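Long-range contacts in uncharacterized protein POB3N (Chaetomium thermophilum var. thermophilum, PDB 4KHB), which probably acts as the N-terminal PH-like part of a FACT histone chaperone subunit that reorganises nucleosomes during transcription, replication and repair: residues E8-I13 with Y83-K88; F26-L31 with K91-T96; V46-G51 with Q67-V72; E99-S104 with N126-E131. All blocks are in the same frame, centred on the assembly; numbering follows the deposited sequence.

Contact 1 (E8-I13 with Y83-K88); sequences ESFDHI and YERLAK
The guanidinium of R85 lies flat against the ring of F10, with the two planes 14° apart and their centres separated by 3.8 Å, a stacked, off-centre cation-pi pair. It joins strand 8-11 of a PH-like domain to helix 83-92, the C-terminal helix that in a PH fold caps one open end of the barrel formed by its two sheets. The two side chains meet tip to tip, F10 CZ lying over the middle of the guanidinium at 3.4 Å from R85 CZ. On the opposite face of the ring sits L86, whose CD2 makes a CH-pi contact, 4.1 Å from the F10 centroid and 29° off its normal. F10 is thus clasped between two consecutive helix residues, while F78 meets it edge-to-face.

The rim of the guanidinium is used for polar bonds. R85 NH2 donates to S9 O over 2.6 Å, tilted from the carbonyl plane. E8 OE1 forms a salt bridge with R85; its modelled separation of 2.4 Å from R85 NE is too short to be taken literally. The bend of the arginine at chi3 (108°) turns NE toward that carboxylate. One flat cation therefore serves an aromatic face, a backbone carbonyl and a carboxylate, which would restrict its rotation. At the apolar end, the closest approach of F10 to L86 is 3.7 Å, from F10 CZ to L86 CD2.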
loop_
_atom_site.group_PDB
_atom_site.type_symbol
_atom_site.label_atom_id
_atom_site.label_comp_id
_atom_site.label_asym_id
_atom_site.label_seq_id
_atom_site.Cartn_x
_atom_site.Cartn_y
_atom_site.Cartn_z
ATOM N N GLU H 8 -2.646 22.971 -17.149
ATOM C CA GLU H 8 -1.585 22.763 -16.173
ATOM C C GLU H 8 -0.935 21.413 -16.422
ATOM O O GLU H 8 -1.596 20.373 -16.359
ATOM C CB GLU H 8 -2.122 22.829 -14.744
ATOM C CG GLU H 8 -2.500 24.222 -14.276
ATOM C CD GLU H 8 -1.281 25.087 -14.023
ATOM O OE1 GLU H 8 -0.177 24.525 -13.868
ATOM O OE2 GLU H 8 -1.427 26.325 -13.966
ATOM N N SER H 9 0.359 21.430 -16.713
ATOM C CA SER H 9 1.051 20.213 -17.109
ATOM C C SER H 9 2.096 19.831 -16.073
ATOM O O SER H 9 2.704 20.697 -15.439
ATOM C CB SER H 9 1.693 20.387 -18.487
ATOM O OG SER H 9 2.325 19.192 -18.905
ATOM N N PHE H 10 2.309 18.530 -15.914
ATOM C CA PHE H 10 3.268 18.019 -14.947
ATOM C C PHE H 10 4.013 16.858 -15.587
ATOM O O PHE H 10 3.397 15.970 -16.184
ATOM C CB PHE H 10 2.558 17.562 -13.671
ATOM C CG PHE H 10 1.894 18.676 -12.911
ATOM C CD1 PHE H 10 0.590 19.060 -13.200
ATOM C CD2 PHE H 10 2.580 19.346 -11.908
ATOM C CE1 PHE H 10 -0.019 20.089 -12.495
ATOM C CE2 PHE H 10 1.980 20.371 -11.201
ATOM C CZ PHE H 10 0.679 20.745 -11.493
ATOM N N ASP H 11 5.337 16.865 -15.473
ATOM C CA ASP H 11 6.151 15.864 -16.149
ATOM C C ASP H 11 6.611 14.749 -15.217
ATOM O O ASP H 11 6.627 14.916 -13.995
ATOM C CB ASP H 11 7.358 16.534 -16.810
ATOM C CG ASP H 11 7.112 16.857 -18.271
ATOM O OD1 ASP H 11 6.569 15.989 -18.988
ATOM O OD2 ASP H 11 7.455 17.977 -18.702
ATOM N N HIS H 12 6.974 13.613 -15.810
ATOM C CA HIS H 12 7.527 12.474 -15.076
ATOM C C HIS H 12 6.547 11.899 -14.054
ATOM O O HIS H 12 6.903 11.682 -12.894
ATOM C CB HIS H 12 8.857 12.837 -14.406
ATOM C CG HIS H 12 9.749 11.660 -14.166
ATOM N ND1 HIS H 12 10.208 10.854 -15.184
ATOM C CD2 HIS H 12 10.259 11.148 -13.021
ATOM C CE1 HIS H 12 10.965 9.895 -14.678
ATOM N NE2 HIS H 12 11.012 10.052 -13.367
ATOM N N ILE H 13 5.317 11.643 -14.491
ATOM C CA ILE H 13 4.283 11.134 -13.598
ATOM C C ILE H 13 3.904 9.698 -13.966
ATOM O O ILE H 13 3.739 9.376 -15.145
ATOM C CB ILE H 13 3.028 12.033 -13.635
ATOM C CG1 ILE H 13 3.400 13.487 -13.320
ATOM C CG2 ILE H 13 1.962 11.513 -12.676
ATOM C CD1 ILE H 13 4.069 13.677 -11.966
ATOM N N TYR H 83 2.448 20.967 -4.782
ATOM C CA TYR H 83 1.186 20.946 -4.035
ATOM C C TYR H 83 0.251 22.129 -4.272
ATOM O O TYR H 83 -0.943 21.945 -4.519
ATOM C CB TYR H 83 1.421 20.777 -2.528
ATOM C CG TYR H 83 0.130 20.850 -1.748
ATOM C CD1 TYR H 83 -0.718 19.754 -1.672
ATOM C CD2 TYR H 83 -0.252 22.022 -1.104
ATOM C CE1 TYR H 83 -1.907 19.820 -0.977
ATOM C CE2 TYR H 83 -1.437 22.098 -0.410
ATOM C CZ TYR H 83 -2.258 20.994 -0.348
ATOM O OH TYR H 83 -3.441 21.067 0.347
ATOM N N GLU H 84 0.797 23.337 -4.183
ATOM C CA GLU H 84 -0.015 24.551 -4.230
ATOM C C GLU H 84 -0.709 24.731 -5.583
ATOM O O GLU H 84 -1.849 25.203 -5.651
ATOM C CB GLU H 84 0.825 25.775 -3.814
ATOM C CG GLU H 84 1.979 26.138 -4.744
ATOM C CD GLU H 84 2.332 27.616 -4.678
ATOM O OE1 GLU H 84 1.718 28.346 -3.866
ATOM O OE2 GLU H 84 3.214 28.055 -5.446
ATOM N N ARG H 85 -0.024 24.334 -6.649
ATOM C CA ARG H 85 -0.592 24.356 -7.989
ATOM C C ARG H 85 -1.734 23.347 -8.095
ATOM O O ARG H 85 -2.806 23.658 -8.615
ATOM C CB ARG H 85 0.493 24.026 -9.014
ATOM C CG ARG H 85 0.590 25.000 -10.179
ATOM C CD ARG H 85 1.854 24.751 -10.993
ATOM N NE ARG H 85 1.559 24.137 -12.286
ATOM C CZ ARG H 85 2.377 23.308 -12.927
ATOM N NH1 ARG H 85 3.549 22.985 -12.399
ATOM N NH2 ARG H 85 2.020 22.798 -14.098
ATOM N N LEU H 86 -1.487 22.131 -7.612
ATOM C CA LEU H 86 -2.477 21.057 -7.646
ATOM C C LEU H 86 -3.717 21.397 -6.824
ATOM O O LEU H 86 -4.842 21.098 -7.231
ATOM C CB LEU H 86 -1.856 19.739 -7.167
ATOM C CG LEU H 86 -0.766 19.147 -8.068
ATOM C CD1 LEU H 86 0.030 18.079 -7.347
ATOM C CD2 LEU H 86 -1.377 18.574 -9.334
ATOM N N ALA H 87 -3.504 22.012 -5.665
ATOM C CA ALA H 87 -4.604 22.398 -4.792
ATOM C C ALA H 87 -5.506 23.421 -5.471
ATOM O O ALA H 87 -6.728 23.375 -5.324
ATOM C CB ALA H 87 -4.074 22.934 -3.471
ATOM N N LYS H 88 -4.902 24.343 -6.217
ATOM C CA LYS H 88 -5.667 25.338 -6.961
ATOM C C LYS H 88 -6.473 24.704 -8.090
ATOM O O LYS H 88 -7.628 25.066 -8.318
ATOM C CB LYS H 88 -4.751 26.422 -7.532
ATOM C CG LYS H 88 -5.452 27.764 -7.692
ATOM C CD LYS H 88 -4.518 28.864 -8.166
ATOM C CE LYS H 88 -5.248 30.199 -8.236
ATOM N NZ LYS H 88 -4.331 31.337 -8.516
#

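Contact 2 (F26-L31 with K91-T96); sequences FAENGL and KNWYST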
loop_
_atom_site.group_PDB
_atom_site.type_symbol
_atom_site.label_atom_id
_atom_site.label_comp_id
_atom_site.label_asym_id
_atom_site.label_seq_id
_atom_site.Cartn_x
_atom_site.Cartn_y
_atom_site.Cartn_z
ATOM N N PHE H 26 -3.721 18.844 -16.737
ATOM C CA PHE H 26 -4.990 19.194 -16.114
ATOM C C PHE H 26 -5.690 20.321 -16.890
ATOM O O PHE H 26 -5.056 21.310 -17.278
ATOM C CB PHE H 26 -4.768 19.589 -14.656
ATOM C CG PHE H 26 -4.327 18.446 -13.784
ATOM C CD1 PHE H 26 -5.260 17.608 -13.193
ATOM C CD2 PHE H 26 -2.978 18.213 -13.549
ATOM C CE1 PHE H 26 -4.861 16.555 -12.387
ATOM C CE2 PHE H 26 -2.569 17.163 -12.743
ATOM C CZ PHE H 26 -3.511 16.333 -12.161
ATOM N N ALA H 27 -6.991 20.150 -17.126
ATOM C CA ALA H 27 -7.828 21.171 -17.761
ATOM C C ALA H 27 -9.153 21.269 -17.023
ATOM O O ALA H 27 -9.443 20.449 -16.152
ATOM C CB ALA H 27 -8.070 20.851 -19.225
ATOM N N GLU H 28 -9.953 22.269 -17.379
ATOM C CA GLU H 28 -11.274 22.463 -16.786
ATOM C C GLU H 28 -12.206 21.252 -16.900
ATOM O O GLU H 28 -13.011 21.002 -16.003
ATOM C CB GLU H 28 -11.949 23.705 -17.380
ATOM C CG GLU H 28 -12.079 24.867 -16.402
ATOM C CD GLU H 28 -12.645 26.122 -17.041
ATOM O OE1 GLU H 28 -12.956 26.089 -18.249
ATOM O OE2 GLU H 28 -12.781 27.142 -16.333
ATOM N N ASN H 29 -12.102 20.509 -17.999
ATOM C CA ASN H 29 -13.036 19.410 -18.251
ATOM C C ASN H 29 -12.558 18.042 -17.751
ATOM O O ASN H 29 -13.286 17.053 -17.863
ATOM C CB ASN H 29 -13.387 19.325 -19.743
ATOM C CG ASN H 29 -12.186 19.011 -20.613
ATOM O OD1 ASN H 29 -11.098 19.550 -20.414
ATOM N ND2 ASN H 29 -12.380 18.133 -21.589
ATOM N N GLY H 30 -11.342 17.982 -17.211
ATOM C CA GLY H 30 -10.818 16.735 -16.672
ATOM C C GLY H 30 -9.314 16.580 -16.823
ATOM O O GLY H 30 -8.607 17.567 -17.035
ATOM N N LEU H 31 -8.815 15.349 -16.698
ATOM C CA LEU H 31 -7.371 15.123 -16.781
ATOM C C LEU H 31 -6.996 14.071 -17.821
ATOM O O LEU H 31 -7.756 13.134 -18.086
ATOM C CB LEU H 31 -6.758 14.836 -15.395
ATOM C CG LEU H 31 -6.160 13.514 -14.871
ATOM C CD1 LEU H 31 -7.139 12.363 -14.928
ATOM C CD2 LEU H 31 -4.836 13.126 -15.533
ATOM N N LYS H 91 -9.482 22.715 -6.608
ATOM C CA LYS H 91 -10.468 23.607 -6.004
ATOM C C LYS H 91 -11.209 24.435 -7.054
ATOM O O LYS H 91 -12.440 24.470 -7.069
ATOM C CB LYS H 91 -9.817 24.527 -4.964
ATOM C CG LYS H 91 -10.803 25.477 -4.286
ATOM C CD LYS H 91 -10.137 26.333 -3.218
ATOM C CE LYS H 91 -9.269 27.419 -3.830
ATOM N NZ LYS H 91 -7.823 27.087 -3.723
ATOM N N ASN H 92 -10.459 25.095 -7.932
ATOM C CA ASN H 92 -11.051 25.989 -8.927
ATOM C C ASN H 92 -11.789 25.271 -10.059
ATOM O O ASN H 92 -12.802 25.761 -10.553
ATOM C CB ASN H 92 -9.996 26.934 -9.513
ATOM C CG ASN H 92 -9.436 27.903 -8.489
ATOM O OD1 ASN H 92 -9.985 28.066 -7.398
ATOM N ND2 ASN H 92 -8.346 28.568 -8.846
ATOM N N TRP H 93 -11.272 24.115 -10.471
ATOM C CA TRP H 93 -11.852 23.363 -11.583
ATOM C C TRP H 93 -12.759 22.207 -11.158
ATOM O O TRP H 93 -13.801 21.972 -11.774
ATOM C CB TRP H 93 -10.744 22.836 -12.503
ATOM C CG TRP H 93 -10.061 23.906 -13.308
ATOM C CD1 TRP H 93 -10.479 25.194 -13.477
ATOM C CD2 TRP H 93 -8.836 23.783 -14.049
ATOM N NE1 TRP H 93 -9.597 25.877 -14.281
ATOM C CE2 TRP H 93 -8.579 25.034 -14.644
ATOM C CE3 TRP H 93 -7.934 22.737 -14.265
ATOM C CZ2 TRP H 93 -7.455 25.267 -15.442
ATOM C CZ3 TRP H 93 -6.817 22.973 -15.055
ATOM C CH2 TRP H 93 -6.592 24.226 -15.636
ATOM N N TYR H 94 -12.369 21.491 -10.109
ATOM C CA TYR H 94 -13.025 20.228 -9.784
ATOM C C TYR H 94 -13.905 20.292 -8.533
ATOM O O TYR H 94 -14.470 19.273 -8.121
ATOM C CB TYR H 94 -11.980 19.109 -9.657
ATOM C CG TYR H 94 -11.060 18.988 -10.864
ATOM C CD1 TYR H 94 -11.501 19.328 -12.137
ATOM C CD2 TYR H 94 -9.753 18.539 -10.724
ATOM C CE1 TYR H 94 -10.668 19.226 -13.234
ATOM C CE2 TYR H 94 -8.910 18.430 -11.819
ATOM C CZ TYR H 94 -9.376 18.777 -13.071
ATOM O OH TYR H 94 -8.553 18.678 -14.170
ATOM N N SER H 95 -14.016 21.480 -7.938
ATOM C CA SER H 95 -14.818 21.674 -6.728
ATOM C C SER H 95 -14.389 20.696 -5.640
ATOM O O SER H 95 -15.227 20.144 -4.920
ATOM C CB SER H 95 -16.318 21.530 -7.019
ATOM O OG SER H 95 -16.752 22.481 -7.976
ATOM N N THR H 96 -13.080 20.487 -5.527
ATOM C CA THR H 96 -12.546 19.500 -4.599
ATOM C C THR H 96 -11.363 20.039 -3.803
ATOM O O THR H 96 -10.484 20.711 -4.352
ATOM C CB THR H 96 -12.072 18.243 -5.362
ATOM O OG1 THR H 96 -13.133 17.739 -6.186
ATOM C CG2 THR H 96 -11.640 17.164 -4.395
#
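W93, from the 91-96 segment, lays its indole against the A27-G30 type I turn that joins strands 22-27 and 30-35 of the PH-like domain. From CB, chi1 of -71° sets CG anti to the carbonyl carbon. E28 CG stands over one face of the five-membered ring, 3.5 Å from its centroid and 22° off its normal, a CH-pi contact in which W93 CD1 and NE1 both lie 3.4 Å from E28 CG. Further along, W93 CE3 comes within 3.3 Å of A27 O, W93 CZ3 lies 3.3 Å from F26 O, and at the tip W93 CH2 is 3.7 Å from F26 O. An alanine here would probably leave the turn without its aromatic cover and open a gap against E28 CG and the F26-A27 backbone. Y94 supplies the polar part: its OH donates in the carbonyl plane to A27 O, which also accepts the turn's own G30 N. That hydroxyl sits at the edge of the F26 ring, and Y94 OH and A27 O are 2.8 Å apart.

Contact 3 (V46-G51 with Q67-V72); sequences VSNIGG and QRTSGV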
loop_
_atom_site.group_PDB
_atom_site.type_symbol
_atom_site.label_atom_id
_atom_site.label_comp_id
_atom_site.label_asym_id
_atom_site.label_seq_id
_atom_site.Cartn_x
_atom_site.Cartn_y
_atom_site.Cartn_z
ATOM N N VAL H 46 -14.321 15.487 -15.766
ATOM C CA VAL H 46 -14.549 16.243 -14.534
ATOM C C VAL H 46 -15.785 15.761 -13.765
ATOM O O VAL H 46 -15.843 15.842 -12.534
ATOM C CB VAL H 46 -14.642 17.765 -14.836
ATOM C CG1 VAL H 46 -15.728 18.043 -15.866
ATOM C CG2 VAL H 46 -14.883 18.569 -13.566
ATOM N N SER H 47 -16.759 15.231 -14.497
ATOM C CA SER H 47 -17.995 14.751 -13.895
ATOM C C SER H 47 -17.794 13.535 -12.986
ATOM O O SER H 47 -18.632 13.262 -12.125
ATOM C CB SER H 47 -19.029 14.459 -14.987
ATOM O OG SER H 47 -18.583 13.434 -15.851
ATOM N N ASN H 48 -16.693 12.809 -13.171
ATOM C CA ASN H 48 -16.380 11.678 -12.294
ATOM C C ASN H 48 -15.213 11.948 -11.343
ATOM O O ASN H 48 -14.534 11.015 -10.911
ATOM C CB ASN H 48 -16.106 10.405 -13.102
ATOM C CG ASN H 48 -16.377 9.133 -12.306
ATOM O OD1 ASN H 48 -16.981 9.173 -11.234
ATOM N ND2 ASN H 48 -15.933 8.001 -12.833
ATOM N N ILE H 49 -14.969 13.215 -11.027
ATOM C CA ILE H 49 -13.948 13.551 -10.040
ATOM C C ILE H 49 -14.630 13.948 -8.729
ATOM O O ILE H 49 -15.198 15.038 -8.616
ATOM C CB ILE H 49 -13.004 14.675 -10.541
ATOM C CG1 ILE H 49 -12.217 14.197 -11.767
ATOM C CG2 ILE H 49 -12.047 15.108 -9.441
ATOM C CD1 ILE H 49 -11.263 15.231 -12.342
ATOM N N GLY H 50 -14.576 13.051 -7.748
ATOM C CA GLY H 50 -15.278 13.238 -6.489
ATOM C C GLY H 50 -14.410 13.669 -5.321
ATOM O O GLY H 50 -14.909 14.258 -4.354
ATOM N N GLY H 51 -13.115 13.376 -5.402
ATOM C CA GLY H 51 -12.201 13.712 -4.324
ATOM C C GLY H 51 -10.746 13.443 -4.658
ATOM O O GLY H 51 -10.441 12.767 -5.644
ATOM N N GLN H 67 -13.054 8.656 -7.683
ATOM C CA GLN H 67 -14.139 8.831 -8.646
ATOM C C GLN H 67 -15.494 8.946 -7.943
ATOM O O GLN H 67 -15.639 8.505 -6.801
ATOM C CB GLN H 67 -14.142 7.673 -9.652
ATOM C CG GLN H 67 -12.951 7.666 -10.618
ATOM C CD GLN H 67 -12.872 6.396 -11.446
ATOM O OE1 GLN H 67 -13.781 5.568 -11.422
ATOM N NE2 GLN H 67 -11.774 6.231 -12.175
ATOM N N ARG H 68 -16.474 9.550 -8.615
ATOM C CA ARG H 68 -17.837 9.607 -8.085
ATOM C C ARG H 68 -18.400 8.196 -8.086
ATOM O O ARG H 68 -19.093 7.789 -7.154
ATOM C CB ARG H 68 -18.728 10.508 -8.940
ATOM C CG ARG H 68 -18.300 11.964 -9.038
ATOM C CD ARG H 68 -19.490 12.877 -8.807
ATOM N NE ARG H 68 -19.131 14.292 -8.836
ATOM C CZ ARG H 68 -19.298 15.127 -7.817
ATOM N NH1 ARG H 68 -19.820 14.688 -6.678
ATOM N NH2 ARG H 68 -18.945 16.399 -7.934
ATOM N N THR H 69 -18.105 7.460 -9.152
ATOM C CA THR H 69 -18.308 6.015 -9.177
ATOM C C THR H 69 -17.182 5.392 -8.362
ATOM O O THR H 69 -16.240 6.084 -7.983
ATOM C CB THR H 69 -18.281 5.465 -10.620
ATOM O OG1 THR H 69 -16.991 5.690 -11.205
ATOM C CG2 THR H 69 -19.339 6.158 -11.472
ATOM N N SER H 70 -17.252 4.093 -8.091
ATOM C CA SER H 70 -16.243 3.487 -7.225
ATOM C C SER H 70 -14.943 3.253 -7.994
ATOM O O SER H 70 -14.923 2.511 -8.981
ATOM C CB SER H 70 -16.757 2.179 -6.620
ATOM O OG SER H 70 -15.868 1.692 -5.630
ATOM N N GLY H 71 -13.864 3.892 -7.546
ATOM C CA GLY H 71 -12.567 3.718 -8.182
ATOM C C GLY H 71 -11.506 4.706 -7.723
ATOM O O GLY H 71 -11.827 5.813 -7.283
ATOM N N VAL H 72 -10.240 4.306 -7.832
ATOM C CA VAL H 72 -9.121 5.191 -7.509
ATOM C C VAL H 72 -8.126 5.338 -8.663
ATOM O O VAL H 72 -7.778 4.358 -9.327
ATOM C CB VAL H 72 -8.369 4.744 -6.225
ATOM C CG1 VAL H 72 -9.211 5.003 -4.993
ATOM C CG2 VAL H 72 -7.985 3.277 -6.309
#
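The hairpin loop between strands 61-66 and 72-78 of the PH-like domain meets the connection leading into strand 51-56 chiefly through N48, which grips R68 and T69. Nearby, G50 and G51 both face L66 in a classic beta bulge, so the contact sits where strand 51-56 begins to pair with the end of strand 61-66. With CG anti to the backbone N (chi1 -155°), the N48 side chain carries its amide across to the hairpin loop. N48 OD1 accepts T69 N over 2.9 Å, in the carbonyl plane and on a lone pair, with an N-H...O angle of 165°. The same oxygen lies 2.7 Å from R68 N, but this bond is bent and weak, and the bond from R68 N to N48 O is also weak.

On the other branch, N48 ND2 donates to T69 OG1 at 3.0 Å, the hydroxyl lying only 8° out of the amide plane. The backbone carbonyl adds a CA-H...O contact, Q67 CA to N48 O at 3.2 Å, while the aliphatic part of R68 runs past S47, R68 CG being 3.4 Å from S47 O. Beyond the pair, R68 O and S70 OG bond to K117 NZ and O, tying the loop to the next domain. Donor and acceptor branches of N48 each find a complementary partner, so the amide's orientation is defined: a flipped amide would turn its NH2 against two backbone N-H groups.

Contact 4 (E99-S104 with N126-E131); sequences ENKEHS and NRPAFE. With SO4 (sulfate ion), chain P; SO4 (sulfate ion), chain Q.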
loop_
_atom_site.group_PDB
_atom_site.type_symbol
_atom_site.label_atom_id
_atom_site.label_comp_id
_atom_site.label_asym_id
_atom_site.label_seq_id
_atom_site.Cartn_x
_atom_site.Cartn_y
_atom_site.Cartn_z
ATOM N N GLU H 99 -6.891 16.903 -0.142
ATOM C CA GLU H 99 -6.657 16.607 1.263
ATOM C C GLU H 99 -5.236 16.119 1.521
ATOM O O GLU H 99 -4.755 15.204 0.851
ATOM C CB GLU H 99 -7.671 15.566 1.748
ATOM C CG GLU H 99 -7.393 15.010 3.133
ATOM C CD GLU H 99 -8.391 13.948 3.543
ATOM O OE1 GLU H 99 -9.203 13.525 2.691
ATOM O OE2 GLU H 99 -8.365 13.538 4.722
ATOM N N ASN H 100 -4.571 16.729 2.495
ATOM C CA ASN H 100 -3.289 16.223 2.960
ATOM C C ASN H 100 -3.532 15.003 3.838
ATOM O O ASN H 100 -4.099 15.113 4.927
ATOM C CB ASN H 100 -2.526 17.304 3.731
ATOM C CG ASN H 100 -1.086 16.910 4.031
ATOM O OD1 ASN H 100 -0.810 15.797 4.482
ATOM N ND2 ASN H 100 -0.161 17.826 3.778
ATOM N N LYS H 101 -3.099 13.840 3.360
ATOM C CA LYS H 101 -3.413 12.581 4.021
ATOM C C LYS H 101 -2.144 11.852 4.435
ATOM O O LYS H 101 -1.607 11.053 3.665
ATOM C CB LYS H 101 -4.232 11.697 3.078
ATOM C CG LYS H 101 -4.929 10.523 3.759
ATOM C CD LYS H 101 -6.155 10.976 4.539
ATOM C CE LYS H 101 -7.188 9.862 4.640
ATOM N NZ LYS H 101 -8.373 10.266 5.450
ATOM N N GLU H 102 -1.665 12.127 5.648
ATOM C CA GLU H 102 -0.486 11.437 6.163
ATOM C C GLU H 102 -0.772 9.967 6.418
ATOM O O GLU H 102 -1.846 9.603 6.907
ATOM C CB GLU H 102 0.012 12.068 7.468
ATOM C CG GLU H 102 0.886 13.303 7.300
ATOM C CD GLU H 102 1.582 13.691 8.594
ATOM O OE1 GLU H 102 1.920 12.785 9.384
ATOM O OE2 GLU H 102 1.806 14.900 8.815
ATOM N N HIS H 103 0.197 9.125 6.083
ATOM C CA HIS H 103 0.112 7.708 6.400
ATOM C C HIS H 103 0.908 7.382 7.661
ATOM O O HIS H 103 1.865 8.088 7.999
ATOM C CB HIS H 103 0.576 6.866 5.210
ATOM C CG HIS H 103 -0.412 6.825 4.084
ATOM N ND1 HIS H 103 -0.731 7.934 3.330
ATOM C CD2 HIS H 103 -1.158 5.808 3.593
ATOM C CE1 HIS H 103 -1.627 7.600 2.417
ATOM N NE2 HIS H 103 -1.903 6.315 2.556
ATOM N N SER H 104 0.512 6.314 8.348
ATOM C CA SER H 104 1.170 5.900 9.588
ATOM C C SER H 104 2.536 5.279 9.306
ATOM O O SER H 104 2.683 4.490 8.369
ATOM C CB SER H 104 0.285 4.912 10.356
ATOM O OG SER H 104 0.901 4.513 11.567
ATOM N N ASN H 126 -6.380 5.887 13.297
ATOM C CA ASN H 126 -7.072 6.763 12.349
ATOM C C ASN H 126 -6.203 7.351 11.232
ATOM O O ASN H 126 -6.611 8.292 10.552
ATOM C CB ASN H 126 -7.876 7.850 13.069
ATOM C CG ASN H 126 -9.270 7.385 13.449
ATOM O OD1 ASN H 126 -10.135 7.220 12.588
ATOM N ND2 ASN H 126 -9.495 7.173 14.741
ATOM N N ARG H 127 -5.012 6.789 11.043
ATOM C CA ARG H 127 -4.177 7.141 9.901
ATOM C C ARG H 127 -3.862 5.880 9.105
ATOM O O ARG H 127 -3.451 4.865 9.670
ATOM C CB ARG H 127 -2.893 7.851 10.349
ATOM C CG ARG H 127 -3.140 9.193 11.024
ATOM C CD ARG H 127 -1.850 9.925 11.355
ATOM N NE ARG H 127 -2.106 11.140 12.126
ATOM C CZ ARG H 127 -1.223 11.714 12.937
ATOM N NH1 ARG H 127 -0.012 11.193 13.087
ATOM N NH2 ARG H 127 -1.549 12.813 13.601
ATOM N N PRO H 128 -4.053 5.947 7.781
ATOM C CA PRO H 128 -3.903 4.780 6.907
ATOM C C PRO H 128 -2.474 4.259 6.859
ATOM O O PRO H 128 -1.542 5.034 6.652
ATOM C CB PRO H 128 -4.319 5.317 5.530
ATOM C CG PRO H 128 -4.085 6.794 5.609
ATOM C CD PRO H 128 -4.408 7.164 7.028
ATOM N N ALA H 129 -2.305 2.959 7.062
ATOM C CA ALA H 129 -1.011 2.327 6.849
ATOM C C ALA H 129 -0.906 1.911 5.388
ATOM O O ALA H 129 0.138 2.083 4.753
ATOM C CB ALA H 129 -0.844 1.121 7.761
ATOM N N PHE H 130 -2.002 1.359 4.867
ATOM C CA PHE H 130 -2.091 0.984 3.457
ATOM C C PHE H 130 -3.534 0.893 2.953
ATOM O O PHE H 130 -4.476 0.808 3.746
ATOM C CB PHE H 130 -1.337 -0.319 3.188
ATOM C CG PHE H 130 -1.855 -1.497 3.961
ATOM C CD1 PHE H 130 -2.793 -2.355 3.402
ATOM C CD2 PHE H 130 -1.387 -1.761 5.241
ATOM C CE1 PHE H 130 -3.262 -3.450 4.109
ATOM C CE2 PHE H 130 -1.850 -2.850 5.954
ATOM C CZ PHE H 130 -2.789 -3.698 5.387
ATOM N N GLU H 131 -3.700 0.908 1.633
ATOM C CA GLU H 131 -5.023 0.853 1.018
ATOM C C GLU H 131 -5.055 -0.202 -0.083
ATOM O O GLU H 131 -4.088 -0.350 -0.836
ATOM C CB GLU H 131 -5.390 2.217 0.426
ATOM C CG GLU H 131 -5.435 3.355 1.431
ATOM C CD GLU H 131 -4.220 4.254 1.333
ATOM O OE1 GLU H 131 -3.205 3.813 0.753
ATOM O OE2 GLU H 131 -4.280 5.398 1.829
HETATM S S SO4 P . 1.866 7.796 12.874
HETATM O O1 SO4 P . 2.020 8.321 14.222
HETATM O O2 SO4 P . 1.407 8.848 11.980
HETATM O O3 SO4 P . 3.144 7.287 12.405
HETATM O O4 SO4 P . 0.891 6.718 12.878
HETATM S S SO4 Q . 0.551 12.705 16.530
HETATM O O1 SO4 Q . 1.197 13.366 17.654
HETATM O O2 SO4 Q . -0.288 13.653 15.812
HETATM O O3 SO4 Q . 1.571 12.188 15.631
HETATM O O4 SO4 Q . -0.265 11.605 17.020
HETATM O O HOH W 1 2.420 3.593 5.792
#
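H103 and E131 reach toward each other tip to tip, ring and carboxylate planes 77° apart, while P128 crosses the imidazole at about a right angle. H103 NE2 donates to E131 OE2 over 2.6 Å on the syn side, the donor 25° out of the carboxylate plane. P128 CG makes a CH-pi contact over one face of the ring, 3.8 Å from its centroid and 15° off the normal. H103 belongs to the linker after strand 98-100 and E131 to the following PH-like domain, so this pair helps join them. S104 N donates to P128 O at 3.0 Å, adding a backbone bond. An alanine at H103 would probably leave E131 OE2 without this donor and open a gap beside P128 CG.

S104 OG donates to one sulfate, and R127 NH1 reaches that ion and a second, which R127 NH2 also holds; both probably come from the crystallisation liquor. R43 of the SPT16D chain packs on H103 at the heterodimer interface. H103 ND1 donates weakly to K101 O while NE2 serves the carboxylate, consistent with but not proving protonation on both nitrogens; E131 would probably favour it, whereas its weak long partners, K64 and R43 of SPT16D, would tend to oppose it.

Contacts 1 and 2 both hold helix 83-92 and the residues that follow it against the same four-stranded sheet, and they touch through E8 O and F26 N on adjacent strands. Both are partly buried and rest on aromatic faces, but contact 1 adds a charged clasp, whereas contact 2 relies on a tyrosine hydroxyl and a carbonyl. Contact 3 is a surface contact dominated by amide and backbone hydrogen bonds; it touches contact 2 through N29 O and V46 N and is nested within its loop. Contact 4, partly buried, has its centre about 24 Å from that of contact 2. It differs from the others in reaching the SPT16D chain and in joining two domains.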